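Local coordinates for DsbA family protein (PDB 7JVE) that oxidises thiols and isomerises disulfide bonds, working as a trimeric thioredoxin-like enzyme of the DsbA family, at residues Y58-A62 / H210-S214; S74-N80 / D113-K119; K83-F89 / A218-Q224; K231-I236 / A248-G254. All coordinates share one frame; numbering follows the deposited sequence.

Contact 1 of 4, residues Y58-A62 / H210-S214; sequences YVQLA and HMDFS. With EDO (1,2-ethanediol), chain M.
Tyr58 reaches from helix 37-64 to the turn made by Asp212 and Phe213. Polar contacts lie along its ring edge. Tyr58 OH donates a hydrogen bond of 2.9 Å to Asp212 O, tilted 24° from the carbonyl plane. Met211 O also lies in the ring plane, 3.1 Å from Tyr58 CE1.

Apolar contacts fill the space beside it. The Tyr58 and Phe213 rings meet at a slant, with planes at 36° and CE1 to CE1 3.4 Å. Met211 is bent at chi2 and chi3. The bends lay Met211 SD 3.9 Å from Leu61 CB and bring Met211 CE to 3.7 Å from Ala62 N. Met211 CB covers the rim of one Phe213 face.

One group is foreign. A 1,2-ethanediol, probably from the crystallisation liquor, lies over one face of Tyr58, and its O1 donates to Asp212 OD2 at 2.5 Å. Lys162 of a neighbouring subunit forms a salt bridge with Asp212 and a hydrogen bond with Tyr58 OH.

Asp212 has a positive phi (57°) and follows helix 199-210, which ends in a Schellman motif. In this thioredoxin-like fold the turn leads on to strand 218-223.

Contact 2 of 4, residues S74-N80 / D113-K119; sequences SPSVGPN and DTRFIFK
Val77 and Phe116 form the tight centre of the contact, as an antiparallel hydrogen-bonded pair. Phe116 N donates to Val77 O at 2.8 Å, and Val77 N returns a bond of 3.0 Å to Phe116 O. One step along, Phe118 N donates to Pro75 O at 2.9 Å. That oxygen also lies in the plane of the Phe118 ring, at its edge. Val77 CG2 leans across Phe116 CB on the same face of the sheet.

Ser74 OG accepts a bond of 2.8 Å from Lys119 NZ, which also donates to Glu68 O. Ser74 CB rests 3.6 Å from Ile117 CG2.

The short strand 76-77 is an outer strand of the sheet, and it pairs with strand 115-120. Its place beside the third strand gives the order 1-3-2-4-5 of the thioredoxin fold.

On the Ser76 side, Arg115 runs extended from CG to NE, and Ile117 CD1 lies over the rim of one guanidinium face. A water donates to Ser74 O and Ser76 OG and accepts from Arg115 NH2. Arg115 NH1 is held by Gln224 OE1 and Leu70 O.

Beyond Gly78 the contact loosens. Gly78 has phi 88° and lets Thr114 O come within 3.4 Å of its CA. Pro79 CG then only touches Asp113 O, at 3.5 Å, and both Asp113 and Asn80 are exposed to solvent.

Contact 3 of 4, residues K83-F89 / A218-Q224; sequences KAAVVMF and AFVVMPQ
The Phe219 ring is met by Met88, which crosses it at a slant. Met88 CG is 3.3 Å from Phe219 CE2, so the packing here is close. Met88 CG is anti to the carbonyl carbon and beside the backbone N (chi1 -54°), and the chain then runs past the ring. Met88 SD sits at the ring edge, 5.2 Å from the Phe219 centroid and 78° off its normal, a Met-aromatic contact. Val86 CG1 adds a further slanted contact at 3.8 Å from Phe219 CD2. On the other side of the sheet, Ala218 O lies in the plane of the Phe89 ring, at its edge. Phe89 also meets Phe213 edge-to-face.

The backbones carry these rings on two antiparallel strands, 84-89 and 218-223, joined by a ladder of hydrogen bonds. Its shortest rung is Val87 N to Val220 O, 2.7 Å and almost straight at 172°. The paired Val86 and Val221 lie side by side and point the same way, with Val86 CG2 4.0 Å from Val221 CG1.

At the far end Gln224 N donates to Lys83 O at 3.0 Å. Gln224 CG packs on Ala85 CB. Its NE2 is held by Ala82 O and Asn80 O.

The Phe219 side chain lies near, without touching, the CxxC residues Cys94 and Cys97. Leu245 of helix 242-253 touches Phe219, and Ile249 touches Val86. Helix 66-69 covers Val87, Phe89 and Met222 through Leu69. Strand 115-120 flanks strand 84-90 in parallel.

Contact 4 of 4, residues K231-I236 / A248-G254; sequences KRVTVI and AIQKAKG
Lys251 and Thr234 cross at about a right angle. Lys251 starts with CG anti to its backbone nitrogen (chi1 170°) and bends at chi3. That course takes the ammonium group to the outer edge of the strand, though the exact path of the chain is doubtful. Lys251 NZ donates to Thr234 OG1 at 3.1 Å and makes a weak bond to Val233 O. A water also donates to Val233 O, at 2.8 Å, and weakly accepts from Lys251 NZ. A second water lies 2.6 Å from Thr234 OG1 and close to Ala248 O, between strand and helix.

Arg232 runs the other way, to the end of the helix. It is bent at chi2 and chi3 and lies along the last backbone carbonyls. Arg232 CD is 3.3 Å from Lys251 O. Arg232 NH1 is 3.1 Å from Ala252 O, but the angle is too poor for a hydrogen bond. The positive charge would probably still suit the carbonyl end of the helix. Arg232 NH2 has a long, weak ion pair with Asp227.

The apolar part is small. Ala248 CB points at the strand and fits against Thr234 CB, 3.7 Å away, and Ile236 CD1, 3.9 Å away. Ala248 and Ala252 also rest on Val221 of the neighbouring strand 218-223.

The axes of strand 234-236 and helix 248-253 run nearly antiparallel, at 160°, and come within 9.7 Å. This is the beta-alpha ending of the thioredoxin fold, in which the last strand is followed by a C-terminal helix that folds back over one face of the sheet.

Overall arrangement
After strand 3-5 and two helices, the long helix 37-64 carries 58-62, where contact 1 opens. Segment 74-80 follows, then 83-89 opens contact 3. Contact 2 closes first, at 113-119. It is nested inside contact 1 and crosses contact 3. The chain then runs through a mainly helical region before contact 1 closes at 210-214. Contact 3 closes next, at 218-224, so contacts 1 and 3 also cross. Contact 4 comes last and closes a short loop between 231-236 and 248-254. Contacts 2, 3 and 4 all reach the same five-stranded sheet. Contact 1 joins the long helix to the turn ahead of strand 218-223 and touches contacts 3 and 4.

Contact 1 of 4, residues Y58-A62 / H210-S214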
# COMPACT_ATOMS: atom_id res chain seq x y z
N TYR A 58 -19.24 16.01 -0.11
CA TYR A 58 -18.32 17.09 -0.45
C TYR A 58 -19.02 18.17 -1.28
O TYR A 58 -18.77 19.37 -1.08
CB TYR A 58 -17.11 16.56 -1.23
CG TYR A 58 -15.97 16.08 -0.37
CD1 TYR A 58 -15.44 16.88 0.65
CD2 TYR A 58 -15.38 14.83 -0.59
CE1 TYR A 58 -14.38 16.46 1.43
CE2 TYR A 58 -14.33 14.40 0.18
CZ TYR A 58 -13.84 15.20 1.18
OH TYR A 58 -12.80 14.75 1.95
N VAL A 59 -19.88 17.76 -2.22
CA VAL A 59 -20.60 18.74 -3.02
C VAL A 59 -21.46 19.63 -2.13
O VAL A 59 -21.50 20.85 -2.29
CB VAL A 59 -21.44 18.03 -4.10
CG1 VAL A 59 -22.48 19.00 -4.65
CG2 VAL A 59 -20.54 17.51 -5.23
N GLN A 60 -22.15 19.03 -1.15
CA GLN A 60 -22.94 19.82 -0.22
C GLN A 60 -22.07 20.83 0.51
O GLN A 60 -22.49 21.97 0.73
CB GLN A 60 -23.66 18.92 0.79
CG GLN A 60 -24.84 18.17 0.20
CD GLN A 60 -25.93 19.13 -0.25
OE1 GLN A 60 -26.44 19.92 0.54
NE2 GLN A 60 -26.26 19.08 -1.54
N LEU A 61 -20.86 20.42 0.92
CA LEU A 61 -19.96 21.34 1.62
C LEU A 61 -19.53 22.48 0.72
O LEU A 61 -19.49 23.65 1.15
CB LEU A 61 -18.75 20.58 2.16
CG LEU A 61 -19.04 19.58 3.28
CD1 LEU A 61 -17.78 18.79 3.67
CD2 LEU A 61 -19.62 20.31 4.50
N ALA A 62 -19.21 22.17 -0.55
CA ALA A 62 -18.87 23.21 -1.53
C ALA A 62 -19.99 24.22 -1.70
O ALA A 62 -19.75 25.43 -1.73
CB ALA A 62 -18.55 22.58 -2.88
N HIS A 210 -13.38 23.10 7.39
CA HIS A 210 -14.80 23.12 7.08
C HIS A 210 -15.13 22.32 5.83
O HIS A 210 -16.22 21.75 5.74
CB HIS A 210 -15.30 24.56 6.90
CG HIS A 210 -15.42 25.32 8.18
ND1 HIS A 210 -15.20 26.68 8.26
CD2 HIS A 210 -15.72 24.91 9.44
CE1 HIS A 210 -15.38 27.07 9.51
NE2 HIS A 210 -15.70 26.02 10.25
N MET A 211 -14.22 22.27 4.85
CA MET A 211 -14.46 21.48 3.66
C MET A 211 -14.12 20.02 3.86
O MET A 211 -14.30 19.22 2.94
CB MET A 211 -13.67 22.05 2.48
CG MET A 211 -14.28 23.34 1.91
SD MET A 211 -15.93 23.09 1.23
CE MET A 211 -15.58 21.80 0.05
N ASP A 212 -13.62 19.64 5.04
CA ASP A 212 -13.09 18.31 5.28
C ASP A 212 -11.96 17.97 4.29
O ASP A 212 -11.89 16.86 3.76
CB ASP A 212 -14.21 17.26 5.24
CG ASP A 212 -13.84 15.96 5.95
OD1 ASP A 212 -12.81 15.94 6.66
OD2 ASP A 212 -14.54 14.95 5.79
N PHE A 213 -11.07 18.94 4.06
CA PHE A 213 -9.84 18.78 3.29
C PHE A 213 -8.59 18.87 4.16
O PHE A 213 -7.49 19.08 3.63
CB PHE A 213 -9.71 19.87 2.21
CG PHE A 213 -10.76 19.82 1.13
CD1 PHE A 213 -11.39 18.64 0.80
CD2 PHE A 213 -11.07 20.97 0.41
CE1 PHE A 213 -12.32 18.60 -0.22
CE2 PHE A 213 -12.01 20.94 -0.59
CZ PHE A 213 -12.65 19.76 -0.90
N SER A 214 -8.72 18.80 5.48
CA SER A 214 -7.54 19.02 6.33
C SER A 214 -6.46 17.99 6.01
O SER A 214 -6.69 16.78 6.06
CB SER A 214 -7.92 18.95 7.80
OG SER A 214 -6.91 19.54 8.59
C1 EDO M . -17.18 15.13 3.63
O1 EDO M . -16.97 15.02 5.04
C2 EDO M . -17.15 13.72 3.04
O2 EDO M . -17.86 12.80 3.90

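Contact 2 of 4, residues S74-N80 / D113-K119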
# COMPACT_ATOMS: atom_id res chain seq x y z
N SER A 74 -8.49 35.65 -2.34
CA SER A 74 -7.53 34.61 -2.70
C SER A 74 -6.92 34.92 -4.06
O SER A 74 -7.61 35.42 -4.96
CB SER A 74 -8.20 33.25 -2.75
OG SER A 74 -8.73 32.92 -1.48
N PRO A 75 -5.64 34.68 -4.26
CA PRO A 75 -5.06 34.91 -5.59
C PRO A 75 -5.80 34.06 -6.61
O PRO A 75 -6.16 32.91 -6.36
CB PRO A 75 -3.59 34.48 -5.44
CG PRO A 75 -3.35 34.40 -3.96
CD PRO A 75 -4.67 34.14 -3.29
N SER A 76 -6.03 34.64 -7.79
CA SER A 76 -6.63 33.88 -8.88
C SER A 76 -6.09 34.39 -10.21
O SER A 76 -5.46 35.45 -10.29
CB SER A 76 -8.15 33.97 -8.87
OG SER A 76 -8.59 35.30 -9.12
N VAL A 77 -6.29 33.58 -11.25
CA VAL A 77 -6.15 33.99 -12.63
C VAL A 77 -7.44 33.62 -13.34
O VAL A 77 -8.24 32.83 -12.84
CB VAL A 77 -4.94 33.34 -13.33
CG1 VAL A 77 -3.62 33.79 -12.67
CG2 VAL A 77 -5.10 31.80 -13.35
N GLY A 78 -7.62 34.19 -14.53
CA GLY A 78 -8.87 34.08 -15.24
C GLY A 78 -9.82 35.18 -14.82
O GLY A 78 -9.59 35.90 -13.84
N PRO A 79 -10.92 35.35 -15.56
CA PRO A 79 -11.82 36.48 -15.28
C PRO A 79 -12.50 36.34 -13.92
O PRO A 79 -12.86 35.24 -13.49
CB PRO A 79 -12.84 36.44 -16.43
CG PRO A 79 -12.63 35.13 -17.13
CD PRO A 79 -11.31 34.54 -16.73
N ASN A 80 -12.65 37.48 -13.24
CA ASN A 80 -13.26 37.46 -11.91
C ASN A 80 -14.70 36.98 -11.95
O ASN A 80 -15.17 36.37 -10.98
CB ASN A 80 -13.21 38.84 -11.25
CG ASN A 80 -11.80 39.37 -11.13
OD1 ASN A 80 -10.87 38.66 -10.72
ND2 ASN A 80 -11.64 40.64 -11.47
N ASP A 113 -10.99 31.42 -20.05
CA ASP A 113 -12.30 31.93 -19.66
C ASP A 113 -12.71 31.50 -18.27
O ASP A 113 -13.78 31.91 -17.81
CB ASP A 113 -13.33 31.43 -20.67
CG ASP A 113 -13.42 29.89 -20.69
OD1 ASP A 113 -14.56 29.37 -20.67
OD2 ASP A 113 -12.36 29.21 -20.68
N THR A 114 -11.91 30.67 -17.59
CA THR A 114 -12.27 30.06 -16.32
C THR A 114 -11.40 30.64 -15.22
O THR A 114 -10.23 30.97 -15.45
CB THR A 114 -12.13 28.53 -16.40
OG1 THR A 114 -13.13 27.99 -17.28
CG2 THR A 114 -12.25 27.86 -15.04
N ARG A 115 -11.97 30.80 -14.04
CA ARG A 115 -11.26 31.38 -12.92
C ARG A 115 -10.57 30.28 -12.10
O ARG A 115 -11.22 29.31 -11.69
CB ARG A 115 -12.22 32.19 -12.04
CG ARG A 115 -11.55 33.00 -10.95
CD ARG A 115 -12.56 33.73 -10.08
NE ARG A 115 -11.91 34.37 -8.95
CZ ARG A 115 -12.44 34.46 -7.73
NH1 ARG A 115 -13.64 33.95 -7.50
NH2 ARG A 115 -11.76 35.03 -6.75
N PHE A 116 -9.27 30.44 -11.86
CA PHE A 116 -8.50 29.50 -11.06
C PHE A 116 -8.08 30.19 -9.77
O PHE A 116 -7.39 31.22 -9.80
CB PHE A 116 -7.30 28.96 -11.83
CG PHE A 116 -7.67 28.07 -12.99
CD1 PHE A 116 -8.11 28.62 -14.19
CD2 PHE A 116 -7.58 26.67 -12.88
CE1 PHE A 116 -8.45 27.80 -15.28
CE2 PHE A 116 -7.91 25.85 -13.96
CZ PHE A 116 -8.35 26.41 -15.16
N ILE A 117 -8.53 29.65 -8.64
CA ILE A 117 -8.36 30.24 -7.33
C ILE A 117 -7.38 29.38 -6.54
O ILE A 117 -7.48 28.15 -6.55
CB ILE A 117 -9.71 30.36 -6.60
CG1 ILE A 117 -10.72 31.10 -7.50
CG2 ILE A 117 -9.54 31.04 -5.26
CD1 ILE A 117 -12.08 31.37 -6.84
N PHE A 118 -6.43 30.02 -5.87
CA PHE A 118 -5.32 29.34 -5.20
C PHE A 118 -5.51 29.41 -3.69
O PHE A 118 -5.51 30.50 -3.10
CB PHE A 118 -3.99 29.99 -5.61
CG PHE A 118 -3.64 29.76 -7.07
CD1 PHE A 118 -4.20 30.55 -8.06
CD2 PHE A 118 -2.75 28.75 -7.44
CE1 PHE A 118 -3.88 30.34 -9.42
CE2 PHE A 118 -2.42 28.53 -8.78
CZ PHE A 118 -3.00 29.32 -9.77
N LYS A 119 -5.67 28.26 -3.06
CA LYS A 119 -5.84 28.19 -1.60
C LYS A 119 -4.61 27.51 -0.99
O LYS A 119 -4.57 26.29 -0.86
CB LYS A 119 -7.12 27.43 -1.22
CG LYS A 119 -8.37 27.99 -1.85
CD LYS A 119 -8.72 29.34 -1.23
CE LYS A 119 -10.18 29.66 -1.41
NZ LYS A 119 -10.56 30.93 -0.74
O HOH W 1 -9.37 36.35 -6.80

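Contact 3 of 4, residues K83-F89 / A218-Q224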
# COMPACT_ATOMS: atom_id res chain seq x y z
N LYS A 83 -17.69 32.05 -15.57
CA LYS A 83 -18.86 31.26 -15.25
C LYS A 83 -18.48 30.05 -14.41
O LYS A 83 -19.27 29.61 -13.57
CB LYS A 83 -19.59 30.79 -16.50
CG LYS A 83 -20.95 30.20 -16.13
CD LYS A 83 -21.81 29.77 -17.29
CE LYS A 83 -23.23 29.39 -16.80
NZ LYS A 83 -24.05 28.87 -17.95
N ALA A 84 -17.25 29.54 -14.57
CA ALA A 84 -16.77 28.41 -13.78
C ALA A 84 -15.48 28.76 -13.04
O ALA A 84 -14.63 29.51 -13.53
CB ALA A 84 -16.53 27.17 -14.64
N ALA A 85 -15.35 28.18 -11.85
CA ALA A 85 -14.15 28.32 -11.04
C ALA A 85 -13.58 26.95 -10.67
O ALA A 85 -14.31 25.97 -10.49
CB ALA A 85 -14.42 29.13 -9.77
N VAL A 86 -12.26 26.92 -10.56
CA VAL A 86 -11.51 25.77 -10.09
C VAL A 86 -10.74 26.26 -8.89
O VAL A 86 -9.86 27.12 -9.02
CB VAL A 86 -10.56 25.22 -11.17
CG1 VAL A 86 -9.70 24.07 -10.61
CG2 VAL A 86 -11.35 24.79 -12.39
N VAL A 87 -11.08 25.75 -7.71
CA VAL A 87 -10.47 26.17 -6.45
C VAL A 87 -9.47 25.09 -6.05
O VAL A 87 -9.82 23.91 -5.97
CB VAL A 87 -11.54 26.37 -5.36
CG1 VAL A 87 -10.91 26.92 -4.09
CG2 VAL A 87 -12.63 27.29 -5.85
N MET A 88 -8.21 25.48 -5.82
CA MET A 88 -7.16 24.50 -5.60
C MET A 88 -6.54 24.66 -4.22
O MET A 88 -5.93 25.69 -3.92
CB MET A 88 -6.08 24.58 -6.69
CG MET A 88 -6.61 24.46 -8.12
SD MET A 88 -5.55 25.11 -9.44
CE MET A 88 -5.42 26.86 -9.02
N PHE A 89 -6.73 23.63 -3.39
CA PHE A 89 -6.06 23.50 -2.10
C PHE A 89 -4.75 22.74 -2.29
O PHE A 89 -4.75 21.59 -2.75
CB PHE A 89 -6.98 22.78 -1.11
CG PHE A 89 -8.21 23.57 -0.75
CD1 PHE A 89 -9.27 23.67 -1.65
CD2 PHE A 89 -8.27 24.26 0.47
CE1 PHE A 89 -10.41 24.40 -1.31
CE2 PHE A 89 -9.40 24.99 0.81
CZ PHE A 89 -10.48 25.07 -0.08
N ALA A 218 -6.88 19.15 -2.77
CA ALA A 218 -8.13 18.89 -3.49
C ALA A 218 -8.45 20.04 -4.43
O ALA A 218 -7.96 21.16 -4.26
CB ALA A 218 -9.32 18.66 -2.55
N PHE A 219 -9.29 19.73 -5.41
CA PHE A 219 -9.89 20.69 -6.33
C PHE A 219 -11.39 20.74 -6.07
O PHE A 219 -12.02 19.70 -5.89
CB PHE A 219 -9.70 20.29 -7.81
CG PHE A 219 -8.27 20.25 -8.25
CD1 PHE A 219 -7.53 19.07 -8.14
CD2 PHE A 219 -7.67 21.37 -8.80
CE1 PHE A 219 -6.23 19.02 -8.56
CE2 PHE A 219 -6.34 21.32 -9.21
CZ PHE A 219 -5.62 20.15 -9.09
N VAL A 220 -11.95 21.95 -6.10
CA VAL A 220 -13.39 22.16 -6.20
C VAL A 220 -13.68 22.90 -7.49
O VAL A 220 -13.17 24.01 -7.71
CB VAL A 220 -13.97 22.94 -5.01
CG1 VAL A 220 -15.51 22.87 -5.07
CG2 VAL A 220 -13.43 22.42 -3.70
N VAL A 221 -14.52 22.31 -8.33
CA VAL A 221 -14.92 22.87 -9.61
C VAL A 221 -16.42 23.11 -9.55
O VAL A 221 -17.19 22.18 -9.29
CB VAL A 221 -14.54 21.94 -10.77
CG1 VAL A 221 -14.73 22.65 -12.10
CG2 VAL A 221 -13.08 21.44 -10.57
N MET A 222 -16.84 24.35 -9.79
CA MET A 222 -18.22 24.75 -9.54
C MET A 222 -18.53 26.01 -10.32
O MET A 222 -17.63 26.82 -10.60
CB MET A 222 -18.45 24.97 -8.04
CG MET A 222 -17.67 26.13 -7.50
SD MET A 222 -17.69 26.26 -5.70
CE MET A 222 -19.42 25.94 -5.31
N PRO A 223 -19.80 26.21 -10.70
CA PRO A 223 -20.21 27.51 -11.24
C PRO A 223 -20.08 28.57 -10.16
O PRO A 223 -20.25 28.31 -8.97
CB PRO A 223 -21.68 27.30 -11.64
CG PRO A 223 -21.89 25.81 -11.60
CD PRO A 223 -20.94 25.30 -10.56
N GLN A 224 -19.80 29.80 -10.59
CA GLN A 224 -19.64 30.87 -9.63
C GLN A 224 -20.97 31.45 -9.19
O GLN A 224 -21.11 31.88 -8.04
CB GLN A 224 -18.74 31.96 -10.21
CG GLN A 224 -17.28 31.54 -10.42
CD GLN A 224 -16.33 32.70 -10.20
OE1 GLN A 224 -15.74 32.83 -9.14
NE2 GLN A 224 -16.22 33.58 -11.20

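Contact 4 of 4, residues K231-I236 / A248-G254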
# COMPACT_ATOMS: atom_id res chain seq x y z
N LYS A 231 -25.35 18.98 -9.67
CA LYS A 231 -24.91 18.33 -10.90
C LYS A 231 -23.81 19.10 -11.63
O LYS A 231 -23.21 18.53 -12.54
CB LYS A 231 -26.10 18.14 -11.84
CG LYS A 231 -25.81 17.22 -13.02
CD LYS A 231 -25.59 15.78 -12.56
CE LYS A 231 -26.87 15.16 -12.00
NZ LYS A 231 -27.88 14.92 -13.06
N ARG A 232 -23.54 20.35 -11.26
CA ARG A 232 -22.49 21.14 -11.91
C ARG A 232 -21.24 21.32 -11.05
O ARG A 232 -20.37 22.11 -11.41
CB ARG A 232 -23.03 22.52 -12.31
CG ARG A 232 -24.16 22.49 -13.34
CD ARG A 232 -24.04 23.66 -14.31
NE ARG A 232 -24.55 24.91 -13.74
CZ ARG A 232 -24.27 26.14 -14.19
NH1 ARG A 232 -23.47 26.32 -15.24
NH2 ARG A 232 -24.80 27.21 -13.59
N VAL A 233 -21.12 20.60 -9.94
CA VAL A 233 -20.01 20.74 -9.00
C VAL A 233 -19.22 19.44 -8.96
O VAL A 233 -19.80 18.36 -8.93
CB VAL A 233 -20.51 21.08 -7.59
CG1 VAL A 233 -19.34 21.25 -6.62
CG2 VAL A 233 -21.43 22.30 -7.61
N THR A 234 -17.90 19.54 -8.91
CA THR A 234 -17.12 18.32 -8.80
C THR A 234 -15.99 18.56 -7.80
O THR A 234 -15.33 19.60 -7.87
CB THR A 234 -16.54 17.90 -10.16
OG1 THR A 234 -17.56 17.99 -11.16
CG2 THR A 234 -16.15 16.43 -10.09
N VAL A 235 -15.78 17.62 -6.88
CA VAL A 235 -14.70 17.70 -5.91
C VAL A 235 -13.71 16.60 -6.25
O VAL A 235 -14.09 15.43 -6.35
CB VAL A 235 -15.22 17.58 -4.47
CG1 VAL A 235 -14.09 17.47 -3.48
CG2 VAL A 235 -16.11 18.79 -4.13
N ILE A 236 -12.45 16.96 -6.45
CA ILE A 236 -11.48 16.03 -7.02
C ILE A 236 -10.20 15.98 -6.19
O ILE A 236 -9.68 17.03 -5.80
CB ILE A 236 -11.15 16.40 -8.47
CG1 ILE A 236 -12.45 16.69 -9.23
CG2 ILE A 236 -10.26 15.30 -9.12
CD1 ILE A 236 -12.29 16.86 -10.72
N ALA A 248 -14.82 18.22 -15.49
CA ALA A 248 -15.43 18.96 -14.40
C ALA A 248 -15.65 20.42 -14.76
O ALA A 248 -16.67 21.02 -14.39
CB ALA A 248 -14.56 18.86 -13.14
N ILE A 249 -14.70 21.02 -15.49
CA ILE A 249 -14.85 22.40 -15.96
C ILE A 249 -16.05 22.50 -16.91
O ILE A 249 -16.88 23.40 -16.78
CB ILE A 249 -13.55 22.89 -16.62
CG1 ILE A 249 -12.47 23.13 -15.56
CG2 ILE A 249 -13.78 24.13 -17.47
CD1 ILE A 249 -11.07 23.32 -16.14
N GLN A 250 -16.16 21.57 -17.85
CA GLN A 250 -17.26 21.65 -18.81
C GLN A 250 -18.60 21.45 -18.11
O GLN A 250 -19.60 22.10 -18.45
CB GLN A 250 -17.06 20.64 -19.94
CG GLN A 250 -15.78 20.88 -20.73
CD GLN A 250 -15.73 22.30 -21.35
OE1 GLN A 250 -14.85 23.11 -21.04
NE2 GLN A 250 -16.68 22.58 -22.24
N LYS A 251 -18.65 20.56 -17.12
CA LYS A 251 -19.86 20.36 -16.34
C LYS A 251 -20.22 21.62 -15.55
O LYS A 251 -21.40 21.94 -15.39
CB LYS A 251 -19.65 19.16 -15.42
CG LYS A 251 -20.69 18.90 -14.36
CD LYS A 251 -20.36 17.54 -13.72
CE LYS A 251 -20.74 17.47 -12.25
NZ LYS A 251 -20.16 16.27 -11.58
N ALA A 252 -19.21 22.35 -15.07
CA ALA A 252 -19.45 23.58 -14.32
C ALA A 252 -19.86 24.73 -15.22
O ALA A 252 -20.49 25.68 -14.75
CB ALA A 252 -18.22 23.96 -13.50
N LYS A 253 -19.51 24.67 -16.51
CA LYS A 253 -19.99 25.69 -17.44
C LYS A 253 -21.37 25.37 -18.00
O LYS A 253 -22.15 26.30 -18.23
CB LYS A 253 -18.99 25.87 -18.58
CG LYS A 253 -17.73 26.58 -18.15
CD LYS A 253 -16.85 27.02 -19.33
CE LYS A 253 -16.35 25.86 -20.13
NZ LYS A 253 -14.90 26.06 -20.45
N GLY A 254 -21.68 24.10 -18.20
CA GLY A 254 -22.95 23.69 -18.76
C GLY A 254 -24.15 24.05 -17.90
O GLY A 254 -25.24 24.32 -18.42
O HOH W 2 -17.94 20.36 -12.08
O HOH W 3 -19.75 15.60 -8.33